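Local atomic coordinates of adenylosuccinate lyase (Francisella tularensis subsp. tularensis SCHU S4, PDB entry 4EEI), a protein that probably catalyses two fumarate-releasing steps of purine synthesis, splitting adenylosuccinate into AMP and fumarate and cleaving the related succinyl-carboxamide ribotide. Residues V7-K12 with A323-K328; S224-I229 with P314-I319; R344-S349 with M409-I414. One frame throughout, in Å; residues are numbered along the deposited sequence.

Interaction 1: V7-K12 with A323-K328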
loop_
_atom_site.group_PDB
_atom_site.type_symbol
_atom_site.label_atom_id
_atom_site.label_comp_id
_atom_site.label_asym_id
_atom_site.label_seq_id
_atom_site.Cartn_x
_atom_site.Cartn_y
_atom_site.Cartn_z
ATOM N N VAL B 7 18.451 -15.668 8.792
ATOM C CA VAL B 7 18.792 -15.975 10.175
ATOM C C VAL B 7 18.355 -17.406 10.422
ATOM O O VAL B 7 17.163 -17.699 10.395
ATOM C CB VAL B 7 18.057 -15.048 11.150
ATOM C CG1 VAL B 7 18.419 -15.402 12.594
ATOM C CG2 VAL B 7 18.388 -13.588 10.842
ATOM N N ALA B 8 19.322 -18.283 10.674
ATOM C CA ALA B 8 19.095 -19.728 10.672
ATOM C C ALA B 8 17.929 -20.187 11.548
ATOM O O ALA B 8 17.111 -21.000 11.117
ATOM C CB ALA B 8 20.385 -20.471 11.039
ATOM N N GLU B 9 17.848 -19.673 12.771
ATOM C CA GLU B 9 16.843 -20.165 13.709
ATOM C C GLU B 9 15.441 -19.720 13.319
ATOM O O GLU B 9 14.455 -20.362 13.682
ATOM C CB GLU B 9 17.162 -19.734 15.142
ATOM C CG GLU B 9 17.190 -18.234 15.348
ATOM C CD GLU B 9 18.608 -17.698 15.407
ATOM O OE1 GLU B 9 18.871 -16.811 16.251
ATOM O OE2 GLU B 9 19.456 -18.164 14.606
ATOM N N ILE B 10 15.335 -18.621 12.572
ATOM C CA ILE B 10 14.013 -18.192 12.119
ATOM C C ILE B 10 13.569 -18.996 10.895
ATOM O O ILE B 10 12.433 -19.450 10.822
ATOM C CB ILE B 10 13.972 -16.684 11.825
ATOM C CG1 ILE B 10 14.476 -15.899 13.040
ATOM C CG2 ILE B 10 12.558 -16.244 11.439
ATOM C CD1 ILE B 10 13.713 -16.197 14.332
ATOM N N SER B 11 14.458 -19.197 9.929
ATOM C CA SER B 11 14.037 -19.948 8.754
ATOM C C SER B 11 13.745 -21.411 9.120
ATOM O O SER B 11 12.912 -22.054 8.484
ATOM C CB SER B 11 15.059 -19.832 7.623
ATOM O OG SER B 11 16.316 -20.284 8.040
ATOM N N LYS B 12 14.412 -21.907 10.157
ATOM C CA LYS B 12 14.197 -23.270 10.629
ATOM C C LYS B 12 12.763 -23.452 11.113
ATOM O O LYS B 12 12.145 -24.488 10.879
ATOM C CB LYS B 12 15.177 -23.612 11.752
ATOM C CG LYS B 12 15.076 -25.045 12.246
ATOM C CD LYS B 12 16.183 -25.368 13.237
ATOM C CE LYS B 12 16.084 -26.803 13.727
ATOM N NZ LYS B 12 15.014 -26.968 14.747
ATOM N N ALA B 323 16.704 -7.396 10.921
ATOM C CA ALA B 323 16.826 -5.943 10.981
ATOM C C ALA B 323 17.040 -5.464 12.408
ATOM O O ALA B 323 17.830 -4.558 12.637
ATOM C CB ALA B 323 15.598 -5.255 10.351
ATOM N N LEU B 324 16.331 -6.055 13.367
ATOM C CA LEU B 324 16.475 -5.630 14.765
ATOM C C LEU B 324 17.870 -5.933 15.298
ATOM O O LEU B 324 18.419 -5.159 16.085
ATOM C CB LEU B 324 15.432 -6.303 15.658
ATOM C CG LEU B 324 13.977 -5.910 15.387
ATOM C CD1 LEU B 324 13.055 -6.818 16.161
ATOM C CD2 LEU B 324 13.748 -4.453 15.796
ATOM N N ARG B 325 18.435 -7.072 14.903
ATOM C CA ARG B 325 19.787 -7.435 15.342
ATOM C C ARG B 325 20.823 -6.552 14.694
ATOM O O ARG B 325 21.788 -6.122 15.340
ATOM C CB ARG B 325 20.089 -8.906 15.032
ATOM C CG ARG B 325 19.183 -9.883 15.764
ATOM C CD ARG B 325 19.635 -11.322 15.597
ATOM N NE ARG B 325 18.731 -12.231 16.306
ATOM C CZ ARG B 325 18.804 -13.556 16.251
ATOM N NH1 ARG B 325 19.735 -14.144 15.513
ATOM N NH2 ARG B 325 17.936 -14.291 16.929
ATOM N N ARG B 326 20.654 -6.286 13.404
ATOM C CA ARG B 326 21.663 -5.481 12.703
ATOM C C ARG B 326 21.618 -4.027 13.178
ATOM O O ARG B 326 22.665 -3.393 13.372
ATOM C CB ARG B 326 21.480 -5.551 11.184
ATOM C CG ARG B 326 22.459 -4.666 10.426
ATOM C CD ARG B 326 22.513 -4.975 8.934
ATOM N NE ARG B 326 23.600 -4.228 8.296
ATOM C CZ ARG B 326 24.043 -4.450 7.067
ATOM N NH1 ARG B 326 23.488 -5.400 6.327
ATOM N NH2 ARG B 326 25.049 -3.723 6.584
ATOM N N MET B 327 20.414 -3.500 13.378
ATOM C CA MET B 327 20.285 -2.144 13.912
ATOM C C MET B 327 20.884 -2.029 15.310
ATOM O O MET B 327 21.542 -1.045 15.624
ATOM C CB MET B 327 18.826 -1.695 13.937
ATOM C CG MET B 327 18.666 -0.277 14.519
ATOM S SD MET B 327 19.452 1.005 13.492
ATOM C CE MET B 327 18.075 1.398 12.409
ATOM N N LYS B 328 20.664 -3.032 16.155
ATOM C CA LYS B 328 21.274 -3.015 17.486
ATOM C C LYS B 328 22.795 -2.989 17.411
ATOM O O LYS B 328 23.454 -2.208 18.114
ATOM C CB LYS B 328 20.807 -4.212 18.323
ATOM C CG LYS B 328 21.548 -4.353 19.662
ATOM C CD LYS B 328 21.726 -5.820 20.011
ATOM C CE LYS B 328 22.096 -6.045 21.468
ATOM N NZ LYS B 328 23.411 -5.458 21.881
#
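E9 and R325 reach for each other from opposite directions, and the arginine takes hold end-on, with both terminal nitrogens on a single carboxylate oxygen. R325 NH2 lies 2.8 Å from E9 OE1, and R325 NH1 lies 2.9 Å from that same E9 OE1. The oxygen sits in the guanidinium plane, at its edge, yet the carboxylate is turned 48° from that plane, and both N-H groups approach OE1 from one face of the carboxylate. The bonds are bent, at 148° and 140°, because both N-H groups share one acceptor. A bend at chi2 turns the glutamate's carboxylate toward R325, whose extended chain bridges the 10.0 Å between V7 CA and R325 CA. V7, the N-cap residue of helix 8-14, brings CG1 obliquely to within 3.4 Å of R325 NH1, a compact branched group beside the cation. A second acidic partner, D116 of helix 94-131, forms a salt bridge with R325 NE, so two carboxylates probably stabilise the charge and fix the rotation of the guanidinium. Such a salt bridge at the surface, away from the annotated sites, ties the short N-terminal helix to the long helix 304-333 of the lyase helical bundle.

Interaction 2: S224-I229 with P314-I319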
loop_
_atom_site.group_PDB
_atom_site.type_symbol
_atom_site.label_atom_id
_atom_site.label_comp_id
_atom_site.label_asym_id
_atom_site.label_seq_id
_atom_site.Cartn_x
_atom_site.Cartn_y
_atom_site.Cartn_z
ATOM N N SER B 224 0.473 -5.510 11.284
ATOM C CA SER B 224 0.328 -4.058 11.433
ATOM C C SER B 224 1.266 -3.486 12.486
ATOM O O SER B 224 1.827 -2.392 12.308
ATOM C CB SER B 224 -1.116 -3.686 11.773
ATOM O OG SER B 224 -1.960 -4.009 10.679
ATOM N N ILE B 225 1.435 -4.204 13.590
ATOM C CA ILE B 225 2.428 -3.786 14.581
ATOM C C ILE B 225 3.834 -3.819 13.967
ATOM O O ILE B 225 4.656 -2.925 14.197
ATOM C CB ILE B 225 2.396 -4.675 15.834
ATOM C CG1 ILE B 225 1.039 -4.564 16.534
ATOM C CG2 ILE B 225 3.517 -4.281 16.806
ATOM C CD1 ILE B 225 0.841 -5.617 17.625
ATOM N N HIS B 226 4.123 -4.856 13.191
ATOM C CA HIS B 226 5.435 -4.962 12.558
ATOM C C HIS B 226 5.641 -3.804 11.569
ATOM O O HIS B 226 6.764 -3.319 11.397
ATOM C CB HIS B 226 5.578 -6.323 11.865
ATOM C CG HIS B 226 5.883 -7.444 12.809
ATOM N ND1 HIS B 226 6.259 -8.697 12.377
ATOM C CD2 HIS B 226 5.888 -7.493 14.162
ATOM C CE1 HIS B 226 6.485 -9.472 13.426
ATOM N NE2 HIS B 226 6.275 -8.765 14.522
ATOM N N GLY B 227 4.556 -3.354 10.942
ATOM C CA GLY B 227 4.611 -2.208 10.039
ATOM C C GLY B 227 4.990 -0.925 10.764
ATOM O O GLY B 227 5.735 -0.084 10.232
ATOM N N LEU B 228 4.476 -0.767 11.981
ATOM C CA LEU B 228 4.796 0.402 12.805
ATOM C C LEU B 228 6.245 0.344 13.263
ATOM O O LEU B 228 6.931 1.378 13.336
ATOM C CB LEU B 228 3.868 0.470 14.020
ATOM C CG LEU B 228 2.391 0.753 13.747
ATOM C CD1 LEU B 228 1.574 0.471 14.995
ATOM C CD2 LEU B 228 2.191 2.204 13.336
ATOM N N ILE B 229 6.714 -0.862 13.585
ATOM C CA ILE B 229 8.125 -1.049 13.924
ATOM C C ILE B 229 8.993 -0.651 12.729
ATOM O O ILE B 229 10.049 -0.027 12.890
ATOM C CB ILE B 229 8.416 -2.502 14.334
ATOM C CG1 ILE B 229 7.726 -2.816 15.663
ATOM C CG2 ILE B 229 9.944 -2.750 14.459
ATOM C CD1 ILE B 229 7.773 -4.288 16.072
ATOM N N PRO B 314 7.204 -16.105 6.524
ATOM C CA PRO B 314 8.606 -16.368 6.867
ATOM C C PRO B 314 9.508 -15.179 6.535
ATOM O O PRO B 314 10.517 -14.958 7.225
ATOM C CB PRO B 314 8.961 -17.569 5.979
ATOM C CG PRO B 314 7.648 -18.267 5.745
ATOM C CD PRO B 314 6.671 -17.120 5.593
ATOM N N ASP B 315 9.171 -14.423 5.493
ATOM C CA ASP B 315 9.995 -13.263 5.151
ATOM C C ASP B 315 9.823 -12.158 6.175
ATOM O O ASP B 315 10.776 -11.485 6.527
ATOM C CB ASP B 315 9.656 -12.708 3.772
ATOM C CG ASP B 315 10.159 -13.587 2.650
ATOM O OD1 ASP B 315 10.928 -14.531 2.927
ATOM O OD2 ASP B 315 9.790 -13.324 1.487
ATOM N N ASN B 316 8.595 -11.954 6.627
ATOM C CA ASN B 316 8.334 -10.911 7.609
ATOM C C ASN B 316 9.109 -11.163 8.901
ATOM O O ASN B 316 9.831 -10.294 9.388
ATOM C CB ASN B 316 6.831 -10.808 7.879
ATOM C CG ASN B 316 6.482 -9.639 8.767
ATOM O OD1 ASN B 316 6.529 -9.745 10.001
ATOM N ND2 ASN B 316 6.129 -8.514 8.149
ATOM N N PHE B 317 8.985 -12.365 9.455
ATOM C CA PHE B 317 9.734 -12.677 10.665
ATOM C C PHE B 317 11.240 -12.707 10.421
ATOM O O PHE B 317 12.030 -12.228 11.250
ATOM C CB PHE B 317 9.235 -13.988 11.281
ATOM C CG PHE B 317 7.882 -13.861 11.915
ATOM C CD1 PHE B 317 7.731 -13.185 13.117
ATOM C CD2 PHE B 317 6.762 -14.408 11.311
ATOM C CE1 PHE B 317 6.474 -13.056 13.711
ATOM C CE2 PHE B 317 5.506 -14.283 11.896
ATOM C CZ PHE B 317 5.368 -13.604 13.096
ATOM N N GLY B 318 11.653 -13.257 9.283
ATOM C CA GLY B 318 13.076 -13.321 8.978
ATOM C C GLY B 318 13.692 -11.932 8.848
ATOM O O GLY B 318 14.763 -11.657 9.385
ATOM N N ILE B 319 13.019 -11.051 8.128
ATOM C CA ILE B 319 13.522 -9.697 7.956
ATOM C C ILE B 319 13.474 -8.930 9.278
ATOM O O ILE B 319 14.394 -8.184 9.593
ATOM C CB ILE B 319 12.704 -8.942 6.897
ATOM C CG1 ILE B 319 12.987 -9.521 5.505
ATOM C CG2 ILE B 319 13.032 -7.455 6.923
ATOM C CD1 ILE B 319 11.980 -9.029 4.438
#
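The imidazole of H226 meets both of its partners at its edge: N316 OD1 lies near the ring plane beside ND1, and F317 approaches the neighbouring CE1. Imidazole and amide are nearly coplanar. The bond from H226 ND1 to N316 OD1 is short, 2.6 Å, and nearly straight at 168°. The donor lies in the carbonyl plane of the asparagine. N316 CG is anti to its backbone N (chi1 -173°), which carries the amide out from helix 304-333 toward the histidine. The amide suits this buried place because its two ends serve two partners: OD1 accepts from H226, while ND2 donates to H287 ND1 of helix 272-293. F317 completes the group as an offset edge-to-face pair, with the edge of the imidazole directed toward the phenyl face, ring centroids 5.5 Å apart and planes at 84°. The closest atoms of that pair are H226 CE1 and F317 CE1, at 3.6 Å. Histidine can thus make a polar bond and an aromatic contact side by side. The contact joins helices 217-244 and 304-333 inside the bundle, with V113 of helix 94-131 touching both H226 and F317, and L284 of helix 272-293 packing against N316.

Interaction 3: R344-S349 with M409-I414. With EDO (1,2-ethanediol), chain Z.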
loop_
_atom_site.group_PDB
_atom_site.type_symbol
_atom_site.label_atom_id
_atom_site.label_comp_id
_atom_site.label_asym_id
_atom_site.label_seq_id
_atom_site.Cartn_x
_atom_site.Cartn_y
_atom_site.Cartn_z
ATOM N N ARG B 344 29.895 22.666 16.278
ATOM C CA ARG B 344 28.838 23.186 15.425
ATOM C C ARG B 344 27.885 24.074 16.233
ATOM O O ARG B 344 27.408 25.097 15.739
ATOM C CB ARG B 344 28.102 22.028 14.734
ATOM C CG ARG B 344 26.918 22.432 13.882
ATOM C CD ARG B 344 26.497 21.299 12.940
ATOM N NE ARG B 344 27.389 21.203 11.783
ATOM C CZ ARG B 344 28.035 20.102 11.413
ATOM N NH1 ARG B 344 27.893 18.976 12.102
ATOM N NH2 ARG B 344 28.823 20.126 10.345
ATOM N N VAL B 345 27.630 23.698 17.485
ATOM C CA VAL B 345 26.871 24.553 18.394
ATOM C C VAL B 345 27.625 25.856 18.636
ATOM O O VAL B 345 27.036 26.929 18.633
ATOM C CB VAL B 345 26.588 23.847 19.734
ATOM C CG1 VAL B 345 25.913 24.794 20.713
ATOM C CG2 VAL B 345 25.706 22.623 19.504
ATOM N N ARG B 346 28.937 25.756 18.832
ATOM C CA ARG B 346 29.758 26.941 19.042
ATOM C C ARG B 346 29.757 27.863 17.830
ATOM O O ARG B 346 29.825 29.082 17.968
ATOM C CB ARG B 346 31.199 26.538 19.352
ATOM C CG ARG B 346 31.406 25.872 20.691
ATOM C CD ARG B 346 32.887 25.631 20.914
ATOM N NE ARG B 346 33.195 25.299 22.299
ATOM C CZ ARG B 346 33.327 24.060 22.760
ATOM N NH1 ARG B 346 33.615 23.857 24.039
ATOM N NH2 ARG B 346 33.183 23.024 21.941
ATOM N N SER B 347 29.696 27.273 16.643
ATOM C CA SER B 347 29.788 28.042 15.403
ATOM C C SER B 347 28.497 28.804 15.080
ATOM O O SER B 347 28.475 29.629 14.166
ATOM C CB SER B 347 30.164 27.125 14.233
ATOM O OG SER B 347 29.069 26.301 13.862
ATOM N N THR B 348 27.430 28.543 15.828
ATOM C CA THR B 348 26.150 29.197 15.558
ATOM C C THR B 348 25.643 29.994 16.758
ATOM O O THR B 348 25.585 29.479 17.873
ATOM C CB THR B 348 25.076 28.183 15.115
ATOM O OG1 THR B 348 24.563 27.489 16.260
ATOM C CG2 THR B 348 25.662 27.174 14.143
ATOM N N SER B 349 25.278 31.251 16.522
ATOM C CA SER B 349 24.718 32.100 17.577
ATOM C C SER B 349 23.311 32.658 17.316
ATOM O O SER B 349 22.798 33.438 18.117
ATOM C CB SER B 349 25.676 33.252 17.888
ATOM O OG SER B 349 26.143 33.860 16.697
ATOM N N MET B 409 25.611 34.026 28.387
ATOM C CA MET B 409 25.329 33.018 27.376
ATOM C C MET B 409 26.589 32.543 26.662
ATOM O O MET B 409 26.641 32.506 25.435
ATOM C CB MET B 409 24.300 33.534 26.369
ATOM C CG MET B 409 22.869 33.499 26.881
ATOM S SD MET B 409 22.487 32.001 27.810
ATOM C CE MET B 409 21.600 31.062 26.572
ATOM N N ASP B 410 27.601 32.177 27.439
ATOM C CA ASP B 410 28.785 31.543 26.880
ATOM C C ASP B 410 28.449 30.075 26.661
ATOM O O ASP B 410 27.301 29.671 26.833
ATOM C CB ASP B 410 29.985 31.692 27.816
ATOM C CG ASP B 410 29.692 31.213 29.222
ATOM O OD1 ASP B 410 28.542 30.812 29.489
ATOM O OD2 ASP B 410 30.616 31.238 30.061
ATOM N N PHE B 411 29.437 29.275 26.283
ATOM C CA PHE B 411 29.184 27.863 26.025
ATOM C C PHE B 411 28.530 27.176 27.218
ATOM O O PHE B 411 27.515 26.496 27.071
ATOM C CB PHE B 411 30.467 27.133 25.631
ATOM C CG PHE B 411 30.231 25.747 25.104
ATOM C CD1 PHE B 411 29.577 25.554 23.900
ATOM C CD2 PHE B 411 30.654 24.639 25.816
ATOM C CE1 PHE B 411 29.354 24.282 23.413
ATOM C CE2 PHE B 411 30.433 23.363 25.335
ATOM C CZ PHE B 411 29.783 23.184 24.131
ATOM N N GLU B 412 29.104 27.377 28.400
ATOM C CA GLU B 412 28.599 26.754 29.619
ATOM C C GLU B 412 27.181 27.209 29.943
ATOM O O GLU B 412 26.343 26.407 30.348
ATOM C CB GLU B 412 29.524 27.063 30.798
ATOM C CG GLU B 412 30.819 26.269 30.802
ATOM C CD GLU B 412 31.398 26.108 32.194
ATOM O OE1 GLU B 412 31.042 26.908 33.086
ATOM O OE2 GLU B 412 32.208 25.178 32.398
ATOM N N GLY B 413 26.914 28.498 29.763
ATOM C CA GLY B 413 25.579 29.031 29.989
ATOM C C GLY B 413 24.581 28.500 28.972
ATOM O O GLY B 413 23.431 28.172 29.302
ATOM N N ILE B 414 25.014 28.419 27.718
ATOM C CA ILE B 414 24.169 27.867 26.655
ATOM C C ILE B 414 23.780 26.425 26.990
ATOM O O ILE B 414 22.625 26.024 26.829
ATOM C CB ILE B 414 24.895 27.935 25.294
ATOM C CG1 ILE B 414 24.912 29.375 24.773
ATOM C CG2 ILE B 414 24.252 27.002 24.270
ATOM C CD1 ILE B 414 25.812 29.577 23.569
HETATM C C1 EDO Z . 29.052 23.912 11.216
HETATM O O1 EDO Z . 30.291 23.912 10.485
HETATM C C2 EDO Z . 27.857 23.943 10.266
HETATM O O2 EDO Z . 27.834 22.749 9.467
#
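The guanidinium of R346 lies flat on the phenyl ring of F411, a cation-pi stack between two segments that share no hydrogen bond. R346 CZ stands 3.8 Å from the centroid of the F411 ring, only 8° off its normal, and the two planes are 16° apart. R346 NH1 is displaced toward the rim, 3.5 Å from F411 CE2. R346 CG lies past the rim on the CD1-CE1 side, 3.7 Å from F411 CD1. Phenylalanine offers a broad apolar face to the cation, and a chi1 of -169° swings its ring away from the backbone N to place that face beside the arginine. V345 touches the ring obliquely through CG1, 4.4 Å from F411 CE1; this small branched residue is buried, while the arginine is exposed. D410 sits at the N-cap of helix 411-418, where its OD1 accepts from G413 N at 2.8 Å and satisfies an amide of the first turn. Away from the stack, R344 NE and NH2 both donate to O2 of a 1,2-ethanediol, probably from the crystallisation liquor, the NE bond being weak. Here a cation-pi stack joins helix 338-346 to the start of the Asp-capped helix 411-418, away from the annotated sites.

Interactions 1 and 2 are close neighbours, their centres 12 Å apart, and both use helix 304-333. They touch where CG2 of I10 packs on the backbone of F317 and G318. Along the chain, interaction 2 is nested inside the loop closed by interaction 1. In space, helix 304-333 receives the N-terminal helix 8-14 and, further inside the bundle, helix 217-244. Interaction 3 follows in series, opening after interaction 1 has closed, and joins helices 338-346 and 411-418. Its centre lies 43 Å from each of the others, with nearest atoms about 20 Å from interaction 1 and about 26 Å from interaction 2. Two contacts therefore serve the central bundle, and the third a remote C-terminal part of this elongated chain.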